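Local coordinates for protein separin (Saccharomyces cerevisiae, PDB 5U1T) that cleaves the cohesin subunit MCD1/SCC1 as a caspase-like cysteine protease at the onset of anaphase, letting chromosomes segregate, and is held inactive by securin for most of the cell cycle, at residues F797-I802 and E813-E818; S808-E813 and E1509-I1514; D1035-S1040 and Y1505-P1510. All coordinates share one frame; numbering follows the deposited sequence.

Contact 1 (F797-I802 and E813-E818); sequences FQLIKI and EFYSKE
L799 and I800 pack against Y815 and S816 inside an antiparallel helical hairpin, formed by helix 782-805 and helix 809-825 with a short connection between them. The local axes run at 159° to each other and approach to 9.4 Å. L799 brings CD1 over one face of the Y815 ring, 4.2 Å from its centroid and 23° off the normal, a CH-pi contact nearer the rim than the middle. F814 CD1 lies over the opposite face, so the ring is flanked from both sides. The pair belongs to the helical part of the chain, and the four touching side chains are buried, with mostly apolar contacts. I800 passes Y815 in the opposite sense, its CG1 3.6 Å from Y815 CB. With CG1 anti to the carbonyl carbon and the chain fully extended (chi2 -179°), I800 CD1 reaches onward to the backbone of S816, 3.7 Å from S816 N, and lies 4.1 Å from S816 CB. F838 of helix 829-845 packs on I800 as well, while R764 of helix 756-775 touches Y815. The hydroxyl of Y815 is hydrogen-bonded to an acidic side chain on the chain of another protein, and an acidic side chain of that chain packs on L799.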
loop_
_atom_site.group_PDB
_atom_site.type_symbol
_atom_site.label_atom_id
_atom_site.label_comp_id
_atom_site.label_asym_id
_atom_site.label_seq_id
_atom_site.Cartn_x
_atom_site.Cartn_y
_atom_site.Cartn_z
ATOM N N PHE A 797 -9.966 -0.904 -7.324
ATOM C CA PHE A 797 -11.106 -0.056 -7.027
ATOM C C PHE A 797 -11.158 1.160 -7.983
ATOM O O PHE A 797 -12.170 1.412 -8.635
ATOM C CB PHE A 797 -11.067 0.427 -5.571
ATOM C CG PHE A 797 -11.076 -0.679 -4.544
ATOM C CD1 PHE A 797 -11.417 -1.982 -4.884
ATOM C CD2 PHE A 797 -10.739 -0.409 -3.218
ATOM C CE1 PHE A 797 -11.413 -3.001 -3.911
ATOM C CE2 PHE A 797 -10.737 -1.410 -2.248
ATOM C CZ PHE A 797 -11.082 -2.707 -2.591
ATOM N N GLN A 798 -10.058 1.890 -8.088
ATOM C CA GLN A 798 -10.042 3.084 -8.908
ATOM C C GLN A 798 -10.333 2.797 -10.387
ATOM O O GLN A 798 -11.131 3.496 -11.004
ATOM C CB GLN A 798 -8.697 3.800 -8.780
ATOM C CG GLN A 798 -8.772 5.295 -9.042
ATOM C CD GLN A 798 -9.995 5.928 -8.385
ATOM O OE1 GLN A 798 -10.100 6.014 -7.156
ATOM N NE2 GLN A 798 -10.950 6.344 -9.215
ATOM N N LEU A 799 -9.677 1.786 -10.953
ATOM C CA LEU A 799 -9.839 1.465 -12.364
ATOM C C LEU A 799 -11.279 1.056 -12.659
ATOM O O LEU A 799 -11.880 1.532 -13.632
ATOM C CB LEU A 799 -8.888 0.352 -12.794
ATOM C CG LEU A 799 -7.524 0.742 -13.354
ATOM C CD1 LEU A 799 -6.595 -0.465 -13.310
ATOM C CD2 LEU A 799 -7.609 1.268 -14.766
ATOM N N ILE A 800 -11.828 0.182 -11.814
ATOM C CA ILE A 800 -13.214 -0.235 -11.952
ATOM C C ILE A 800 -14.151 0.968 -11.837
ATOM O O ILE A 800 -15.023 1.143 -12.667
ATOM C CB ILE A 800 -13.578 -1.309 -10.918
ATOM C CG1 ILE A 800 -12.708 -2.561 -11.148
ATOM C CG2 ILE A 800 -15.049 -1.641 -11.005
ATOM C CD1 ILE A 800 -12.969 -3.747 -10.211
ATOM N N LYS A 801 -13.956 1.809 -10.830
ATOM C CA LYS A 801 -14.741 3.016 -10.702
ATOM C C LYS A 801 -14.626 3.883 -11.961
ATOM O O LYS A 801 -15.621 4.457 -12.410
ATOM C CB LYS A 801 -14.313 3.807 -9.463
ATOM C CG LYS A 801 -14.928 3.350 -8.129
ATOM C CD LYS A 801 -14.263 4.116 -6.972
ATOM C CE LYS A 801 -15.200 4.375 -5.781
ATOM N NZ LYS A 801 -14.654 5.392 -4.795
ATOM N N ILE A 802 -13.442 3.974 -12.554
ATOM C CA ILE A 802 -13.278 4.864 -13.706
ATOM C C ILE A 802 -14.072 4.330 -14.903
ATOM O O ILE A 802 -14.658 5.095 -15.674
ATOM C CB ILE A 802 -11.795 5.045 -14.114
ATOM C CG1 ILE A 802 -10.991 5.749 -13.018
ATOM C CG2 ILE A 802 -11.678 5.877 -15.378
ATOM C CD1 ILE A 802 -9.493 5.784 -13.305
ATOM N N GLU A 813 -15.801 -5.952 -16.114
ATOM C CA GLU A 813 -15.802 -7.392 -15.973
ATOM C C GLU A 813 -14.379 -7.901 -15.885
ATOM O O GLU A 813 -14.084 -8.767 -15.072
ATOM C CB GLU A 813 -16.525 -8.056 -17.135
ATOM C CG GLU A 813 -18.025 -8.022 -17.019
ATOM C CD GLU A 813 -18.538 -8.660 -15.739
ATOM O OE1 GLU A 813 -18.914 -7.915 -14.812
ATOM O OE2 GLU A 813 -18.585 -9.906 -15.663
ATOM N N PHE A 814 -13.491 -7.356 -16.712
ATOM C CA PHE A 814 -12.121 -7.847 -16.750
ATOM C C PHE A 814 -11.422 -7.615 -15.416
ATOM O O PHE A 814 -10.802 -8.521 -14.841
ATOM C CB PHE A 814 -11.332 -7.174 -17.869
ATOM C CG PHE A 814 -9.903 -7.631 -17.950
ATOM C CD1 PHE A 814 -8.907 -7.000 -17.200
ATOM C CD2 PHE A 814 -9.551 -8.697 -18.760
ATOM C CE1 PHE A 814 -7.576 -7.430 -17.261
ATOM C CE2 PHE A 814 -8.227 -9.124 -18.830
ATOM C CZ PHE A 814 -7.239 -8.490 -18.076
ATOM N N TYR A 815 -11.527 -6.380 -14.936
ATOM C CA TYR A 815 -10.835 -5.979 -13.733
ATOM C C TYR A 815 -11.425 -6.652 -12.511
ATOM O O TYR A 815 -10.696 -7.141 -11.656
ATOM C CB TYR A 815 -10.872 -4.467 -13.617
ATOM C CG TYR A 815 -9.853 -3.849 -14.519
ATOM C CD1 TYR A 815 -8.539 -4.267 -14.471
ATOM C CD2 TYR A 815 -10.195 -2.881 -15.450
ATOM C CE1 TYR A 815 -7.587 -3.720 -15.294
ATOM C CE2 TYR A 815 -9.240 -2.325 -16.292
ATOM C CZ TYR A 815 -7.936 -2.758 -16.203
ATOM O OH TYR A 815 -6.962 -2.231 -17.018
ATOM N N SER A 816 -12.749 -6.705 -12.454
ATOM C CA SER A 816 -13.422 -7.289 -11.306
ATOM C C SER A 816 -13.047 -8.755 -11.215
ATOM O O SER A 816 -12.858 -9.289 -10.124
ATOM C CB SER A 816 -14.951 -7.110 -11.387
ATOM O OG SER A 816 -15.557 -8.069 -12.233
ATOM N N LYS A 817 -12.907 -9.396 -12.365
ATOM C CA LYS A 817 -12.420 -10.765 -12.393
ATOM C C LYS A 817 -10.962 -10.893 -11.907
ATOM O O LYS A 817 -10.632 -11.813 -11.167
ATOM C CB LYS A 817 -12.570 -11.333 -13.795
ATOM C CG LYS A 817 -13.984 -11.773 -14.107
ATOM C CD LYS A 817 -14.213 -11.886 -15.602
ATOM C CE LYS A 817 -15.688 -12.124 -15.916
ATOM N NZ LYS A 817 -15.934 -12.276 -17.393
ATOM N N GLU A 818 -10.095 -9.977 -12.312
ATOM C CA GLU A 818 -8.719 -10.040 -11.863
ATOM C C GLU A 818 -8.665 -9.830 -10.364
ATOM O O GLU A 818 -7.945 -10.525 -9.662
ATOM C CB GLU A 818 -7.854 -9.006 -12.580
ATOM C CG GLU A 818 -7.438 -9.415 -13.982
ATOM C CD GLU A 818 -6.556 -10.651 -13.970
ATOM O OE1 GLU A 818 -5.498 -10.621 -13.287
ATOM O OE2 GLU A 818 -6.919 -11.661 -14.626
#

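Contact 2 (S808-E813 and E1509-I1514); sequences SARDCE and EPTGTI
R810, T1511 and E1509 carry most of this junction, where the N-terminal turn of helix 809-825 meets an extended run leading into helix 1513-1519 of the protease part. The backbones come together in a single beta bridge between S808 and E1509, with a CA-CA spacing of 5.8 Å, and E1509 is hydrogen-bonded through its backbone to the neighbouring G807. E1509 thus meets the helix start with its main chain: its carbonyl O lies 3.2 Å from A809 CB, while its side chain leads off and places OE1 on the hydroxyl of S1364. Further on, T1511 directs its side chain at the helix. Its OG1 stands anti to the backbone N (chi1 -168°), which leaves the methyl CG2 to meet R810. That methyl approaches the guanidinium obliquely, 3.6 Å from R810 NE and equally near R810 NH1. R810 reaches it by starting out extended and then bending at chi3 (-86°). Past the methyl, R810 NH2 is hydrogen-bonded to S1480, and an aromatic side chain on the chain of another protein makes a cation-pi contact with the same group. An alanine in place of R810 would remove the guanidinium, and is likely to leave the T1511 methyl without its cover, the S1480 hydroxyl short of a donor and that aromatic ring without its cation. At the helix start, the N-cap residue S808 donates from OG to D811 OD2 over 2.6 Å, using the lone pair of OD2 that is anti to the other carboxylate oxygen.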
loop_
_atom_site.group_PDB
_atom_site.type_symbol
_atom_site.label_atom_id
_atom_site.label_comp_id
_atom_site.label_asym_id
_atom_site.label_seq_id
_atom_site.Cartn_x
_atom_site.Cartn_y
_atom_site.Cartn_z
ATOM N N SER A 808 -18.330 1.383 -19.307
ATOM C CA SER A 808 -17.728 0.237 -19.973
ATOM C C SER A 808 -17.821 -1.057 -19.167
ATOM O O SER A 808 -16.921 -1.381 -18.392
ATOM C CB SER A 808 -16.272 0.530 -20.296
ATOM O OG SER A 808 -15.732 -0.529 -21.060
ATOM N N ALA A 809 -18.910 -1.794 -19.360
ATOM C CA ALA A 809 -19.058 -3.121 -18.779
ATOM C C ALA A 809 -17.861 -4.021 -19.119
ATOM O O ALA A 809 -17.375 -4.764 -18.264
ATOM C CB ALA A 809 -20.352 -3.762 -19.253
ATOM N N ARG A 810 -17.374 -3.935 -20.351
ATOM C CA ARG A 810 -16.316 -4.821 -20.810
ATOM C C ARG A 810 -15.075 -4.786 -19.907
ATOM O O ARG A 810 -14.536 -5.829 -19.523
ATOM C CB ARG A 810 -15.928 -4.468 -22.249
ATOM C CG ARG A 810 -15.116 -5.563 -22.956
ATOM C CD ARG A 810 -14.562 -5.088 -24.295
ATOM N NE ARG A 810 -15.504 -5.249 -25.405
ATOM C CZ ARG A 810 -15.344 -6.123 -26.406
ATOM N NH1 ARG A 810 -16.242 -6.207 -27.388
ATOM N NH2 ARG A 810 -14.278 -6.919 -26.429
ATOM N N ASP A 811 -14.626 -3.587 -19.560
ATOM C CA ASP A 811 -13.399 -3.458 -18.783
ATOM C C ASP A 811 -13.645 -3.738 -17.322
ATOM O O ASP A 811 -12.747 -4.160 -16.609
ATOM C CB ASP A 811 -12.801 -2.066 -18.927
ATOM C CG ASP A 811 -12.393 -1.756 -20.342
ATOM O OD1 ASP A 811 -11.240 -2.067 -20.698
ATOM O OD2 ASP A 811 -13.216 -1.200 -21.093
ATOM N N CYS A 812 -14.867 -3.484 -16.881
ATOM C CA CYS A 812 -15.220 -3.704 -15.496
ATOM C C CYS A 812 -15.231 -5.186 -15.193
ATOM O O CYS A 812 -14.729 -5.630 -14.155
ATOM C CB CYS A 812 -16.578 -3.076 -15.182
ATOM S SG CYS A 812 -16.494 -1.297 -14.911
ATOM N N GLU A 813 -15.801 -5.952 -16.114
ATOM C CA GLU A 813 -15.802 -7.392 -15.973
ATOM C C GLU A 813 -14.379 -7.901 -15.885
ATOM O O GLU A 813 -14.084 -8.767 -15.072
ATOM C CB GLU A 813 -16.525 -8.056 -17.135
ATOM C CG GLU A 813 -18.025 -8.022 -17.019
ATOM C CD GLU A 813 -18.538 -8.660 -15.739
ATOM O OE1 GLU A 813 -18.914 -7.915 -14.812
ATOM O OE2 GLU A 813 -18.585 -9.906 -15.663
ATOM N N GLU A 1509 -23.153 0.175 -19.976
ATOM C CA GLU A 1509 -23.401 -0.024 -21.396
ATOM C C GLU A 1509 -22.992 -1.426 -21.806
ATOM O O GLU A 1509 -21.970 -1.939 -21.358
ATOM C CB GLU A 1509 -22.651 1.000 -22.235
ATOM C CG GLU A 1509 -23.036 2.424 -21.950
ATOM C CD GLU A 1509 -24.518 2.673 -22.139
ATOM O OE1 GLU A 1509 -25.099 2.189 -23.131
ATOM O OE2 GLU A 1509 -25.113 3.348 -21.273
ATOM N N PRO A 1510 -23.803 -2.057 -22.652
ATOM C CA PRO A 1510 -23.502 -3.397 -23.136
ATOM C C PRO A 1510 -22.566 -3.295 -24.325
ATOM O O PRO A 1510 -22.298 -2.186 -24.779
ATOM C CB PRO A 1510 -24.871 -3.916 -23.544
ATOM C CG PRO A 1510 -25.556 -2.695 -24.062
ATOM C CD PRO A 1510 -25.056 -1.538 -23.223
ATOM N N THR A 1511 -22.062 -4.415 -24.825
ATOM C CA THR A 1511 -21.389 -4.380 -26.117
ATOM C C THR A 1511 -21.482 -5.696 -26.840
ATOM O O THR A 1511 -21.968 -6.694 -26.301
ATOM C CB THR A 1511 -19.893 -4.011 -26.021
ATOM O OG1 THR A 1511 -19.402 -3.729 -27.346
ATOM C CG2 THR A 1511 -19.067 -5.161 -25.374
ATOM N N GLY A 1512 -20.968 -5.682 -28.059
ATOM C CA GLY A 1512 -21.146 -6.767 -28.994
ATOM C C GLY A 1512 -20.471 -6.346 -30.278
ATOM O O GLY A 1512 -19.973 -5.225 -30.405
ATOM N N THR A 1513 -20.307 -7.317 -31.151
ATOM C CA THR A 1513 -19.586 -7.199 -32.397
ATOM C C THR A 1513 -19.984 -6.070 -33.279
ATOM O O THR A 1513 -19.217 -5.525 -34.028
ATOM C CB THR A 1513 -19.814 -8.478 -33.173
ATOM O OG1 THR A 1513 -19.405 -9.580 -32.369
ATOM C CG2 THR A 1513 -19.035 -8.467 -34.416
ATOM N N ILE A 1514 -21.227 -5.737 -33.161
ATOM C CA ILE A 1514 -21.888 -4.714 -33.934
ATOM C C ILE A 1514 -21.313 -3.291 -33.724
ATOM O O ILE A 1514 -20.945 -2.609 -34.684
ATOM C CB ILE A 1514 -23.361 -4.768 -33.576
ATOM C CG1 ILE A 1514 -24.099 -3.616 -34.231
ATOM C CG2 ILE A 1514 -23.537 -4.941 -32.018
ATOM C CD1 ILE A 1514 -24.163 -3.841 -35.655
#

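Contact 3 (D1035-S1040 and Y1505-P1510); sequences DNHELS and YGKLEP
K1507 and E1509 meet H1037 and N1036 in the first turn of helix 1036-1054, which D1035 caps by accepting from E1038 N at its OD2. The loop segment starts at Y1505, first residue of a type II' beta turn closed by the bond from L1508 N to Y1505 O (3.0 Å). G1506 has a positive phi (49°), a backbone shape that favours glycine. K1507 then lays its aliphatic chain over one face of the H1037 imidazole: CB stands 4.0 Å from the ring centroid, 19° off the normal, as a CH-pi contact, and CD continues to 3.9 Å from H1037 NE2. A bend at chi4 turns the ammonium off the ring, to a salt bridge with E847. L1508 packs its side chain on A809 and C812 of helix 809-825. The side chain of E1509 bends at chi2 and crosses N1036 at about a right angle, OE2 3.4 Å from N1036 ND2, with carboxylate and amide planes nearly perpendicular (88°). N1036 ND2 is hydrogen-bonded to the carbonyl of P1076. P1510 leads on against S1364 and M1502. The loop, which follows strand 1492-1494, is therefore wedged between helix 1036-1054, helix 809-825 and helix 1075-1088, whose P1080 touches E1509.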
loop_
_atom_site.group_PDB
_atom_site.type_symbol
_atom_site.label_atom_id
_atom_site.label_comp_id
_atom_site.label_asym_id
_atom_site.label_seq_id
_atom_site.Cartn_x
_atom_site.Cartn_y
_atom_site.Cartn_z
ATOM N N ASP A 1035 -21.341 10.598 -14.230
ATOM C CA ASP A 1035 -21.136 9.291 -14.825
ATOM C C ASP A 1035 -22.204 9.111 -15.886
ATOM O O ASP A 1035 -23.282 9.710 -15.785
ATOM C CB ASP A 1035 -21.229 8.195 -13.788
ATOM C CG ASP A 1035 -22.500 8.277 -13.002
ATOM O OD1 ASP A 1035 -22.545 9.110 -12.058
ATOM O OD2 ASP A 1035 -23.465 7.547 -13.346
ATOM N N ASN A 1036 -21.925 8.293 -16.893
ATOM C CA ASN A 1036 -22.823 8.158 -18.021
ATOM C C ASN A 1036 -24.252 7.803 -17.631
ATOM O O ASN A 1036 -25.194 8.346 -18.208
ATOM C CB ASN A 1036 -22.298 7.123 -19.004
ATOM C CG ASN A 1036 -22.808 7.367 -20.417
ATOM O OD1 ASN A 1036 -22.498 8.397 -21.028
ATOM N ND2 ASN A 1036 -23.605 6.428 -20.934
ATOM N N HIS A 1037 -24.428 6.930 -16.648
ATOM C CA HIS A 1037 -25.772 6.530 -16.272
ATOM C C HIS A 1037 -26.543 7.694 -15.622
ATOM O O HIS A 1037 -27.766 7.760 -15.704
ATOM C CB HIS A 1037 -25.735 5.319 -15.345
ATOM C CG HIS A 1037 -27.072 4.943 -14.785
ATOM N ND1 HIS A 1037 -27.991 4.189 -15.489
ATOM C CD2 HIS A 1037 -27.651 5.226 -13.594
ATOM C CE1 HIS A 1037 -29.076 4.026 -14.753
ATOM N NE2 HIS A 1037 -28.889 4.634 -13.593
ATOM N N GLU A 1038 -25.817 8.608 -14.981
ATOM C CA GLU A 1038 -26.429 9.795 -14.406
ATOM C C GLU A 1038 -26.724 10.830 -15.499
ATOM O O GLU A 1038 -27.716 11.564 -15.420
ATOM C CB GLU A 1038 -25.532 10.409 -13.323
ATOM C CG GLU A 1038 -26.160 11.605 -12.606
ATOM C CD GLU A 1038 -27.467 11.251 -11.888
ATOM O OE1 GLU A 1038 -27.641 10.074 -11.509
ATOM O OE2 GLU A 1038 -28.330 12.141 -11.705
ATOM N N LEU A 1039 -25.852 10.893 -16.505
ATOM C CA LEU A 1039 -26.040 11.805 -17.625
ATOM C C LEU A 1039 -27.300 11.408 -18.363
ATOM O O LEU A 1039 -27.981 12.231 -18.929
ATOM C CB LEU A 1039 -24.837 11.786 -18.572
ATOM C CG LEU A 1039 -24.933 12.683 -19.808
ATOM C CD1 LEU A 1039 -25.011 14.158 -19.437
ATOM C CD2 LEU A 1039 -23.782 12.421 -20.785
ATOM N N SER A 1040 -27.600 10.123 -18.324
ATOM C CA SER A 1040 -28.768 9.565 -18.958
ATOM C C SER A 1040 -30.052 10.006 -18.243
ATOM O O SER A 1040 -30.999 10.513 -18.875
ATOM C CB SER A 1040 -28.627 8.047 -18.980
ATOM O OG SER A 1040 -29.857 7.397 -19.208
ATOM N N TYR A 1505 -25.419 -5.597 -19.044
ATOM C CA TYR A 1505 -24.865 -5.488 -17.691
ATOM C C TYR A 1505 -25.468 -4.365 -16.842
ATOM O O TYR A 1505 -24.773 -3.402 -16.510
ATOM C CB TYR A 1505 -23.358 -5.274 -17.760
ATOM C CG TYR A 1505 -22.602 -6.434 -18.360
ATOM C CD1 TYR A 1505 -22.188 -7.511 -17.569
ATOM C CD2 TYR A 1505 -22.302 -6.455 -19.710
ATOM C CE1 TYR A 1505 -21.502 -8.571 -18.113
ATOM C CE2 TYR A 1505 -21.608 -7.509 -20.265
ATOM C CZ TYR A 1505 -21.210 -8.566 -19.469
ATOM O OH TYR A 1505 -20.516 -9.610 -20.045
ATOM N N GLY A 1506 -26.744 -4.507 -16.485
ATOM C CA GLY A 1506 -27.442 -3.538 -15.666
ATOM C C GLY A 1506 -27.275 -2.106 -16.127
ATOM O O GLY A 1506 -27.587 -1.771 -17.273
ATOM N N LYS A 1507 -26.750 -1.269 -15.241
ATOM C CA LYS A 1507 -26.668 0.161 -15.477
ATOM C C LYS A 1507 -25.424 0.565 -16.228
ATOM O O LYS A 1507 -25.118 1.743 -16.361
ATOM C CB LYS A 1507 -26.746 0.909 -14.151
ATOM C CG LYS A 1507 -28.011 0.600 -13.381
ATOM C CD LYS A 1507 -27.951 1.159 -11.969
ATOM C CE LYS A 1507 -28.986 0.463 -11.079
ATOM N NZ LYS A 1507 -28.815 -1.040 -11.127
ATOM N N LEU A 1508 -24.697 -0.411 -16.732
ATOM C CA LEU A 1508 -23.569 -0.092 -17.590
ATOM C C LEU A 1508 -23.961 -0.343 -19.052
ATOM O O LEU A 1508 -24.990 -0.975 -19.331
ATOM C CB LEU A 1508 -22.337 -0.910 -17.198
ATOM C CG LEU A 1508 -21.766 -0.750 -15.786
ATOM C CD1 LEU A 1508 -20.451 -1.545 -15.679
ATOM C CD2 LEU A 1508 -21.573 0.729 -15.404
ATOM N N GLU A 1509 -23.153 0.175 -19.976
ATOM C CA GLU A 1509 -23.401 -0.024 -21.396
ATOM C C GLU A 1509 -22.992 -1.426 -21.806
ATOM O O GLU A 1509 -21.970 -1.939 -21.358
ATOM C CB GLU A 1509 -22.651 1.000 -22.235
ATOM C CG GLU A 1509 -23.036 2.424 -21.950
ATOM C CD GLU A 1509 -24.518 2.673 -22.139
ATOM O OE1 GLU A 1509 -25.099 2.189 -23.131
ATOM O OE2 GLU A 1509 -25.113 3.348 -21.273
ATOM N N PRO A 1510 -23.803 -2.057 -22.652
ATOM C CA PRO A 1510 -23.502 -3.397 -23.136
ATOM C C PRO A 1510 -22.566 -3.295 -24.325
ATOM O O PRO A 1510 -22.298 -2.186 -24.779
ATOM C CB PRO A 1510 -24.871 -3.916 -23.544
ATOM C CG PRO A 1510 -25.556 -2.695 -24.062
ATOM C CD PRO A 1510 -25.056 -1.538 -23.223
#

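Overall arrangement
Helix 809-825 ties the set together: its first turn serves contact 2 and the next turns serve contact 1, with E813 common to both and centres about 13 Å apart. Contacts 2 and 3 lie closer, about 11 Å between centres, and share E1509 and P1510, so one loop of the protease part meets two separate helix starts in succession. Y1505 and L1508 of the 1505-1510 segment pack on helix 809-825, with A809 CB 3.4 Å from Y1505 CD2 and A809 CA 3.7 Å from L1508 CD1. All three contacts lie away from the probable catalytic C1497, which precedes the loop in sequence, both following strand 1492-1494.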